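Local coordinates for protein heat-inducible transcription repressor HrcA (Thermotoga maritima, PDB 1STZ) that probably represses class I heat-shock genes, the grpE-dnaK-dnaJ and groELS operons, by binding DNA as a transcriptional regulator, at residues D58-E63 with A75-T80; E32-V37 with S309-Y314; K21-I26 with G66-P71. All coordinates share one frame; numbering follows the deposited sequence.

Contact 1: residues D58-E63 with A75-T80; sequences DMKKLE and AGRIPT
Met59 makes the apolar part of this contact: its terminal methyl CE lies 3.6 Å from Arg77 CG and a little farther from Arg77 CB, so it rests on the aliphatic root of the arginine. A bend at chi3 (82°) turns that methyl out of the otherwise extended chain and onto Arg77. One residue on, Lys60 starts away from the other segment, yet three successive bends bring its end back, with CE 3.8 Å from Arg77 NH2. Its NZ is equally near that nitrogen, a pairing of like charges; the ammonium is hydrogen-bonded to the carbonyl of Arg56. The helix carrying these residues, 52-64, is the third of a winged helix-turn-helix DNA-binding domain, and 75-80 leads through the second strand of its two-stranded wing, so the contact ties wing to helix. Glu63, a turn beyond Met59, closes the set with a salt bridge. Arg77 NE donates a weak hydrogen bond to Glu63 OE2 at 3.3 Å and 154°. The oxygen sits at the guanidinium edge near its plane, whereas the carboxylate plane stands 85° to it. Arg77 NH1 donates a hydrogen bond back to Gly76 O at 3.2 Å, from above the carbonyl plane. A leucine in place of Arg77 would probably leave Glu63 without its cationic mate and the Gly76 carbonyl without this donor.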
loop_
_atom_site.group_PDB
_atom_site.type_symbol
_atom_site.label_atom_id
_atom_site.label_comp_id
_atom_site.label_asym_id
_atom_site.label_seq_id
_atom_site.Cartn_x
_atom_site.Cartn_y
_atom_site.Cartn_z
ATOM N N ASP A 58 2.468 29.466 35.193
ATOM C CA ASP A 58 2.503 29.602 33.742
ATOM C C ASP A 58 1.129 29.310 33.170
ATOM O O ASP A 58 0.701 29.961 32.225
ATOM C CB ASP A 58 3.518 28.637 33.129
ATOM C CG ASP A 58 4.930 28.930 33.556
ATOM O OD1 ASP A 58 5.197 30.057 34.025
ATOM O OD2 ASP A 58 5.844 28.080 33.472
ATOM N N MET A 59 0.447 28.329 33.759
ATOM C CA MET A 59 -0.894 27.942 33.345
ATOM C C MET A 59 -1.936 29.010 33.688
ATOM O O MET A 59 -2.961 29.114 33.009
ATOM C CB MET A 59 -1.275 26.594 33.964
ATOM C CG MET A 59 -0.598 25.414 33.246
ATOM S SD MET A 59 -0.706 23.840 34.085
ATOM C CE MET A 59 -2.301 23.344 33.572
ATOM N N LYS A 60 -1.666 29.803 34.721
ATOM C CA LYS A 60 -2.518 30.940 35.073
ATOM C C LYS A 60 -2.350 32.031 34.012
ATOM O O LYS A 60 -3.330 32.613 33.540
ATOM C CB LYS A 60 -2.162 31.485 36.464
ATOM C CG LYS A 60 -3.285 31.383 37.511
ATOM C CD LYS A 60 -3.416 29.966 38.088
ATOM C CE LYS A 60 -4.338 29.074 37.248
ATOM N NZ LYS A 60 -3.575 28.073 36.418
ATOM N N LYS A 61 -1.099 32.294 33.636
ATOM C CA LYS A 61 -0.803 33.244 32.570
ATOM C C LYS A 61 -1.402 32.807 31.224
ATOM O O LYS A 61 -1.907 33.625 30.468
ATOM C CB LYS A 61 0.707 33.444 32.444
ATOM C CG LYS A 61 1.116 34.501 31.423
ATOM C CD LYS A 61 2.604 34.838 31.543
ATOM C CE LYS A 61 2.957 36.149 30.851
ATOM N NZ LYS A 61 4.411 36.471 30.985
ATOM N N LEU A 62 -1.357 31.512 30.934
ATOM C CA LEU A 62 -1.870 30.989 29.666
ATOM C C LEU A 62 -3.384 31.167 29.578
ATOM O O LEU A 62 -3.931 31.497 28.516
ATOM C CB LEU A 62 -1.509 29.514 29.523
ATOM C CG LEU A 62 -0.037 29.220 29.214
ATOM C CD1 LEU A 62 0.217 27.716 29.253
ATOM C CD2 LEU A 62 0.374 29.803 27.870
ATOM N N GLU A 63 -4.046 30.928 30.701
ATOM C CA GLU A 63 -5.478 31.128 30.827
ATOM C C GLU A 63 -5.864 32.618 30.790
ATOM O O GLU A 63 -6.875 32.986 30.199
ATOM C CB GLU A 63 -5.963 30.506 32.133
ATOM C CG GLU A 63 -7.421 30.782 32.415
ATOM C CD GLU A 63 -8.003 29.843 33.442
ATOM O OE1 GLU A 63 -9.245 29.786 33.527
ATOM O OE2 GLU A 63 -7.228 29.173 34.167
ATOM N N ALA A 75 -8.314 20.372 38.162
ATOM C CA ALA A 75 -6.977 20.970 38.192
ATOM C C ALA A 75 -6.390 21.081 36.781
ATOM O O ALA A 75 -5.499 21.894 36.537
ATOM C CB ALA A 75 -6.041 20.158 39.110
ATOM N N GLY A 76 -6.896 20.266 35.857
ATOM C CA GLY A 76 -6.447 20.276 34.479
ATOM C C GLY A 76 -7.064 21.366 33.616
ATOM O O GLY A 76 -8.075 21.974 33.965
ATOM N N ARG A 77 -6.436 21.599 32.467
ATOM C CA ARG A 77 -6.851 22.638 31.547
ATOM C C ARG A 77 -6.995 22.073 30.141
ATOM O O ARG A 77 -6.467 21.011 29.823
ATOM C CB ARG A 77 -5.843 23.788 31.577
ATOM C CG ARG A 77 -5.694 24.461 32.964
ATOM C CD ARG A 77 -6.991 25.095 33.459
ATOM N NE ARG A 77 -6.874 25.895 34.678
ATOM C CZ ARG A 77 -7.027 25.431 35.919
ATOM N NH1 ARG A 77 -7.259 24.141 36.147
ATOM N NH2 ARG A 77 -6.933 26.269 36.950
ATOM N N ILE A 78 -7.717 22.795 29.299
ATOM C CA ILE A 78 -8.004 22.350 27.934
ATOM C C ILE A 78 -7.687 23.506 26.988
ATOM O O ILE A 78 -8.027 24.647 27.290
ATOM C CB ILE A 78 -9.504 21.963 27.830
ATOM C CG1 ILE A 78 -9.747 20.621 28.513
ATOM C CG2 ILE A 78 -9.969 21.881 26.378
ATOM C CD1 ILE A 78 -11.221 20.200 28.541
ATOM N N PRO A 79 -7.051 23.242 25.859
ATOM C CA PRO A 79 -6.782 24.324 24.904
ATOM C C PRO A 79 -8.049 24.986 24.350
ATOM O O PRO A 79 -9.028 24.320 24.123
ATOM C CB PRO A 79 -6.010 23.629 23.770
ATOM C CG PRO A 79 -6.218 22.175 23.962
ATOM C CD PRO A 79 -6.500 21.954 25.399
ATOM N N THR A 80 -8.007 26.303 24.197
ATOM C CA THR A 80 -8.997 27.026 23.415
ATOM C C THR A 80 -8.648 26.936 21.957
ATOM O O THR A 80 -7.634 26.354 21.602
ATOM C CB THR A 80 -9.020 28.502 23.842
ATOM O OG1 THR A 80 -7.767 29.100 23.529
ATOM C CG2 THR A 80 -9.170 28.645 25.365
#

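Contact 2: residues E32-V37 with S309-Y314; sequences ENKKPV and SKVTKY
Val311 and Lys34 supply the apolar half of a surface contact that joins two parts of the repressor: the end of helix 17-33 in the N-terminal winged helix-turn-helix domain, and the connection between strand 299-309 and helix 314-334, whose segment 309-314 lies within the C-terminal HrcA family region. The two segments bury just 122 Å² between them, and no hydrogen bond crosses, which argues for a light touch at this point. Val311 CG1 lies against the methylene chain of Lys34, 4.0 Å from CE and equally far from CG, so one methyl spans several carbons of the lysine. Lys34 runs extended as far as CE and then bends at chi4 (60°), which turns NZ back to a hydrogen bond with the carbonyl of Ile31 in the last helical turn. Lys34 itself has left the helix with positive phi.

The electrostatic half is looser. Glu32 OE1 and Lys313 NZ are 4.5 Å apart, opposite charges beyond salt-bridge range, and the closest approach is to a carbon, with Glu32 OE1 4.1 Å from Lys313 CE. Both groups are exposed, so the attraction is probably weakened by solvent.

Hydrogen bonds inside 309-314 shape the connecting loop. Ser309 OG accepts from Val311 N at 3.0 Å, an ST turn, while Lys313 centres an inverse gamma turn. Tyr314 OH donates to a lone pair of Lys310 O, in the carbonyl plane, at 2.6 Å, and Thr312 CG2 sits 3.8 Å above the centre of the same tyrosine ring.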
loop_
_atom_site.group_PDB
_atom_site.type_symbol
_atom_site.label_atom_id
_atom_site.label_comp_id
_atom_site.label_asym_id
_atom_site.label_seq_id
_atom_site.Cartn_x
_atom_site.Cartn_y
_atom_site.Cartn_z
ATOM N N GLU A 32 -3.585 13.804 22.338
ATOM C CA GLU A 32 -3.270 12.382 22.556
ATOM C C GLU A 32 -4.296 11.635 23.431
ATOM O O GLU A 32 -4.801 10.584 23.031
ATOM C CB GLU A 32 -1.857 12.251 23.151
ATOM C CG GLU A 32 -1.353 10.825 23.415
ATOM C CD GLU A 32 -1.226 9.976 22.161
ATOM O OE1 GLU A 32 -1.188 10.539 21.043
ATOM O OE2 GLU A 32 -1.165 8.731 22.288
ATOM N N ASN A 33 -4.599 12.165 24.617
ATOM C CA ASN A 33 -5.433 11.446 25.606
ATOM C C ASN A 33 -6.822 12.036 25.825
ATOM O O ASN A 33 -7.705 11.355 26.348
ATOM C CB ASN A 33 -4.716 11.361 26.959
ATOM C CG ASN A 33 -3.555 10.391 26.944
ATOM O OD1 ASN A 33 -3.619 9.343 26.310
ATOM N ND2 ASN A 33 -2.484 10.741 27.642
ATOM N N LYS A 34 -6.991 13.306 25.464
ATOM C CA LYS A 34 -8.308 13.949 25.373
ATOM C C LYS A 34 -8.931 14.164 26.734
ATOM O O LYS A 34 -10.123 13.962 26.923
ATOM C CB LYS A 34 -9.222 13.161 24.424
ATOM C CG LYS A 34 -8.546 13.014 23.062
ATOM C CD LYS A 34 -9.404 12.409 21.996
ATOM C CE LYS A 34 -8.614 12.356 20.689
ATOM N NZ LYS A 34 -7.377 11.533 20.824
ATOM N N LYS A 35 -8.097 14.578 27.679
ATOM C CA LYS A 35 -8.543 14.920 29.021
ATOM C C LYS A 35 -7.845 16.202 29.476
ATOM O O LYS A 35 -6.760 16.529 28.993
ATOM C CB LYS A 35 -8.249 13.766 29.986
ATOM C CG LYS A 35 -9.145 12.544 29.775
ATOM C CD LYS A 35 -9.319 11.711 31.052
ATOM C CE LYS A 35 -10.281 12.358 32.052
ATOM N NZ LYS A 35 -10.816 11.360 33.037
ATOM N N PRO A 36 -8.455 16.939 30.398
ATOM C CA PRO A 36 -7.809 18.138 30.939
ATOM C C PRO A 36 -6.400 17.823 31.458
ATOM O O PRO A 36 -6.220 16.792 32.087
ATOM C CB PRO A 36 -8.749 18.565 32.067
ATOM C CG PRO A 36 -10.069 17.975 31.716
ATOM C CD PRO A 36 -9.782 16.706 30.995
ATOM N N VAL A 37 -5.430 18.686 31.165
ATOM C CA VAL A 37 -4.028 18.455 31.492
ATOM C C VAL A 37 -3.581 19.313 32.674
ATOM O O VAL A 37 -3.590 20.545 32.600
ATOM C CB VAL A 37 -3.115 18.756 30.287
ATOM C CG1 VAL A 37 -1.663 18.463 30.625
ATOM C CG2 VAL A 37 -3.560 17.963 29.044
ATOM N N SER A 309 -12.453 16.451 13.723
ATOM C CA SER A 309 -12.452 17.126 15.008
ATOM C C SER A 309 -11.239 18.066 15.107
ATOM O O SER A 309 -10.163 17.779 14.565
ATOM C CB SER A 309 -12.385 16.125 16.145
ATOM O OG SER A 309 -12.278 16.813 17.372
ATOM N N LYS A 310 -11.412 19.182 15.802
ATOM C CA LYS A 310 -10.286 20.084 16.089
ATOM C C LYS A 310 -9.326 19.500 17.111
ATOM O O LYS A 310 -8.234 20.028 17.287
ATOM C CB LYS A 310 -10.766 21.479 16.530
ATOM C CG LYS A 310 -11.525 21.558 17.820
ATOM C CD LYS A 310 -11.950 23.007 18.064
ATOM C CE LYS A 310 -12.924 23.147 19.244
ATOM N NZ LYS A 310 -13.395 24.560 19.337
ATOM N N VAL A 311 -9.755 18.435 17.794
ATOM C CA VAL A 311 -8.886 17.618 18.628
ATOM C C VAL A 311 -8.283 16.533 17.750
ATOM O O VAL A 311 -8.791 15.416 17.666
ATOM C CB VAL A 311 -9.634 16.996 19.848
ATOM C CG1 VAL A 311 -8.639 16.356 20.805
ATOM C CG2 VAL A 311 -10.487 18.057 20.573
ATOM N N THR A 312 -7.210 16.885 17.052
ATOM C CA THR A 312 -6.645 16.011 16.031
ATOM C C THR A 312 -5.148 16.223 15.905
ATOM O O THR A 312 -4.599 17.217 16.397
ATOM C CB THR A 312 -7.367 16.273 14.677
ATOM O OG1 THR A 312 -6.921 15.355 13.671
ATOM C CG2 THR A 312 -7.023 17.656 14.101
ATOM N N LYS A 313 -4.484 15.303 15.238
ATOM C CA LYS A 313 -3.043 15.395 15.035
ATOM C C LYS A 313 -2.722 16.315 13.863
ATOM O O LYS A 313 -2.630 15.849 12.727
ATOM C CB LYS A 313 -2.486 13.992 14.792
ATOM C CG LYS A 313 -2.649 13.055 16.002
ATOM C CD LYS A 313 -2.089 11.674 15.714
ATOM C CE LYS A 313 -1.720 10.915 16.997
ATOM N NZ LYS A 313 -1.128 9.574 16.685
ATOM N N TYR A 314 -2.559 17.616 14.143
ATOM C CA TYR A 314 -2.424 18.635 13.112
ATOM C C TYR A 314 -1.222 18.428 12.179
ATOM O O TYR A 314 -1.339 18.643 10.981
ATOM C CB TYR A 314 -2.385 20.049 13.725
ATOM C CG TYR A 314 -3.755 20.515 14.218
ATOM C CD1 TYR A 314 -4.171 20.276 15.530
ATOM C CD2 TYR A 314 -4.628 21.179 13.363
ATOM C CE1 TYR A 314 -5.438 20.697 15.977
ATOM C CE2 TYR A 314 -5.876 21.601 13.788
ATOM C CZ TYR A 314 -6.279 21.350 15.088
ATOM O OH TYR A 314 -7.524 21.767 15.455
#

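Contact 3: residues K21-I26 with G66-P71; sequences KVLYCI and GYIYQP
Leu23 brings its CD1 methyl obliquely up to the Tyr67 ring, 3.7 Å from Tyr67 CD2 and almost as close to Tyr67 CG. This is the first helix of the winged helix-turn-helix domain meeting the start of the wing: helix 17-33 packs on the chain where it leaves helix 52-64 and enters strand 68-69. The methyl lies 4.1 Å from the ring centroid and 30° off the ring normal, an off-centre CH-pi contact displaced toward the CG-CD2 bond. The leucine side chain stands roughly perpendicular to that of the tyrosine. A roughly anti chi1 (-153°) sends the Leu23 branch toward the wing, where its two methyls divide the work: CD1 goes to Tyr67, CD2 to Ile68. The same tyrosine ring has a cation-pi partner in Lys82, while Leu62 of helix 52-64 and Phe86 of helix 81-94 also touch Leu23, so three helices and the wing share this part of the core.

Gly66, just before the tyrosine, ends helix 52-64 in a Schellman motif, its positive phi turning the backbone into the wing. No hydrogen bond links the two segments; the evidence for their association is the 170 Å² of buried surface and the apolar contacts. Ile68 and Leu23 run alongside each other, pointing opposite ways, with Ile68 CG2 4.1 Å from Leu23 CD2. The same CG2 also reaches the next helical turn, at 4.4 Å from Ile26 CG2.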
loop_
_atom_site.group_PDB
_atom_site.type_symbol
_atom_site.label_atom_id
_atom_site.label_comp_id
_atom_site.label_asym_id
_atom_site.label_seq_id
_atom_site.Cartn_x
_atom_site.Cartn_y
_atom_site.Cartn_z
ATOM N N LYS A 21 6.644 26.325 25.707
ATOM C CA LYS A 21 6.805 24.882 25.784
ATOM C C LYS A 21 5.700 24.263 26.624
ATOM O O LYS A 21 5.172 23.229 26.261
ATOM C CB LYS A 21 8.176 24.518 26.339
ATOM C CG LYS A 21 9.336 25.010 25.462
ATOM C CD LYS A 21 10.271 23.878 25.020
ATOM C CE LYS A 21 11.329 23.536 26.073
ATOM N NZ LYS A 21 12.539 22.872 25.483
ATOM N N VAL A 22 5.315 24.914 27.716
ATOM C CA VAL A 22 4.231 24.411 28.557
ATOM C C VAL A 22 2.904 24.359 27.773
ATOM O O VAL A 22 2.138 23.403 27.889
ATOM C CB VAL A 22 4.047 25.274 29.830
ATOM C CG1 VAL A 22 2.811 24.838 30.600
ATOM C CG2 VAL A 22 5.281 25.189 30.727
ATOM N N LEU A 23 2.643 25.379 26.968
ATOM C CA LEU A 23 1.416 25.428 26.187
ATOM C C LEU A 23 1.445 24.323 25.140
ATOM O O LEU A 23 0.453 23.647 24.899
ATOM C CB LEU A 23 1.283 26.785 25.502
ATOM C CG LEU A 23 -0.111 27.315 25.158
ATOM C CD1 LEU A 23 -0.078 28.213 23.928
ATOM C CD2 LEU A 23 -1.186 26.270 25.037
ATOM N N TYR A 24 2.608 24.152 24.528
ATOM C CA TYR A 24 2.810 23.131 23.519
ATOM C C TYR A 24 2.546 21.734 24.092
ATOM O O TYR A 24 1.847 20.929 23.477
ATOM C CB TYR A 24 4.236 23.241 22.989
ATOM C CG TYR A 24 4.537 22.316 21.865
ATOM C CD1 TYR A 24 5.288 21.176 22.067
ATOM C CD2 TYR A 24 4.069 22.585 20.591
ATOM C CE1 TYR A 24 5.579 20.331 21.030
ATOM C CE2 TYR A 24 4.349 21.746 19.548
ATOM C CZ TYR A 24 5.101 20.621 19.776
ATOM O OH TYR A 24 5.358 19.787 18.738
ATOM N N CYS A 25 3.069 21.457 25.285
ATOM C CA CYS A 25 2.899 20.130 25.884
ATOM C C CYS A 25 1.443 19.848 26.242
ATOM O O CYS A 25 0.963 18.746 26.005
ATOM C CB CYS A 25 3.794 19.945 27.109
ATOM S SG CYS A 25 5.489 19.557 26.636
ATOM N N ILE A 26 0.757 20.843 26.803
ATOM C CA ILE A 26 -0.649 20.719 27.166
ATOM C C ILE A 26 -1.483 20.307 25.951
ATOM O O ILE A 26 -2.238 19.346 26.016
ATOM C CB ILE A 26 -1.179 22.058 27.766
ATOM C CG1 ILE A 26 -0.644 22.250 29.188
ATOM C CG2 ILE A 26 -2.709 22.114 27.771
ATOM C CD1 ILE A 26 -0.633 23.684 29.662
ATOM N N GLY A 66 -5.857 33.616 27.270
ATOM C CA GLY A 66 -6.921 32.973 26.507
ATOM C C GLY A 66 -6.528 31.738 25.721
ATOM O O GLY A 66 -7.264 31.337 24.826
ATOM N N TYR A 67 -5.380 31.145 26.046
ATOM C CA TYR A 67 -4.858 29.967 25.347
ATOM C C TYR A 67 -5.477 28.660 25.827
ATOM O O TYR A 67 -5.496 27.674 25.082
ATOM C CB TYR A 67 -3.332 29.885 25.500
ATOM C CG TYR A 67 -2.590 30.921 24.683
ATOM C CD1 TYR A 67 -1.925 31.984 25.286
ATOM C CD2 TYR A 67 -2.579 30.847 23.298
ATOM C CE1 TYR A 67 -1.257 32.930 24.522
ATOM C CE2 TYR A 67 -1.913 31.790 22.530
ATOM C CZ TYR A 67 -1.259 32.816 23.140
ATOM O OH TYR A 67 -0.618 33.736 22.356
ATOM N N ILE A 68 -5.969 28.661 27.070
ATOM C CA ILE A 68 -6.545 27.479 27.709
ATOM C C ILE A 68 -7.689 27.861 28.645
ATOM O O ILE A 68 -7.775 28.999 29.096
ATOM C CB ILE A 68 -5.473 26.723 28.504
ATOM C CG1 ILE A 68 -4.890 27.597 29.626
ATOM C CG2 ILE A 68 -4.364 26.227 27.585
ATOM C CD1 ILE A 68 -3.923 26.841 30.557
ATOM N N TYR A 69 -8.553 26.902 28.956
ATOM C CA TYR A 69 -9.617 27.108 29.938
ATOM C C TYR A 69 -9.747 25.950 30.923
ATOM O O TYR A 69 -9.239 24.877 30.698
ATOM C CB TYR A 69 -10.964 27.370 29.239
ATOM C CG TYR A 69 -11.655 26.171 28.626
ATOM C CD1 TYR A 69 -12.648 25.491 29.308
ATOM C CD2 TYR A 69 -11.342 25.743 27.330
ATOM C CE1 TYR A 69 -13.299 24.398 28.730
ATOM C CE2 TYR A 69 -11.990 24.655 26.745
ATOM C CZ TYR A 69 -12.958 23.998 27.447
ATOM O OH TYR A 69 -13.583 22.935 26.874
ATOM N N GLN A 70 -10.473 26.198 32.005
ATOM C CA GLN A 70 -10.714 25.210 33.043
ATOM C C GLN A 70 -12.160 24.711 32.936
ATOM O O GLN A 70 -13.085 25.463 33.226
ATOM C CB GLN A 70 -10.460 25.835 34.415
ATOM C CG GLN A 70 -10.721 24.896 35.563
ATOM C CD GLN A 70 -10.599 25.546 36.921
ATOM O OE1 GLN A 70 -10.179 24.897 37.870
ATOM N NE2 GLN A 70 -10.984 26.816 37.027
ATOM N N PRO A 71 -12.360 23.460 32.513
ATOM C CA PRO A 71 -13.716 22.889 32.361
ATOM C C PRO A 71 -14.698 23.153 33.516
ATOM O O PRO A 71 -15.635 23.948 33.338
ATOM C CB PRO A 71 -13.445 21.390 32.188
ATOM C CG PRO A 71 -12.119 21.325 31.581
ATOM C CD PRO A 71 -11.320 22.499 32.100
#

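Contacts 1 and 3 lie in one compact domain, their centres about 4 Å apart, and meet through the two-stranded wing: Ile78 O and Tyr69 N are 2.9 Å apart, a probable hydrogen bond between its strands, and Thr80 OG1 lies 2.6 Å from Gly66 O. Contact 2 sits about 15 Å from contact 1 and about 12 Å from contact 3, centre to centre, where this domain meets the segment leading into helix 314-334. It shares helix 17-33 with contact 3. One link to contact 1 is a probable backbone hydrogen bond, Arg77 O to Val37 N at 2.9 Å, which joins the wing to the loop after that helix.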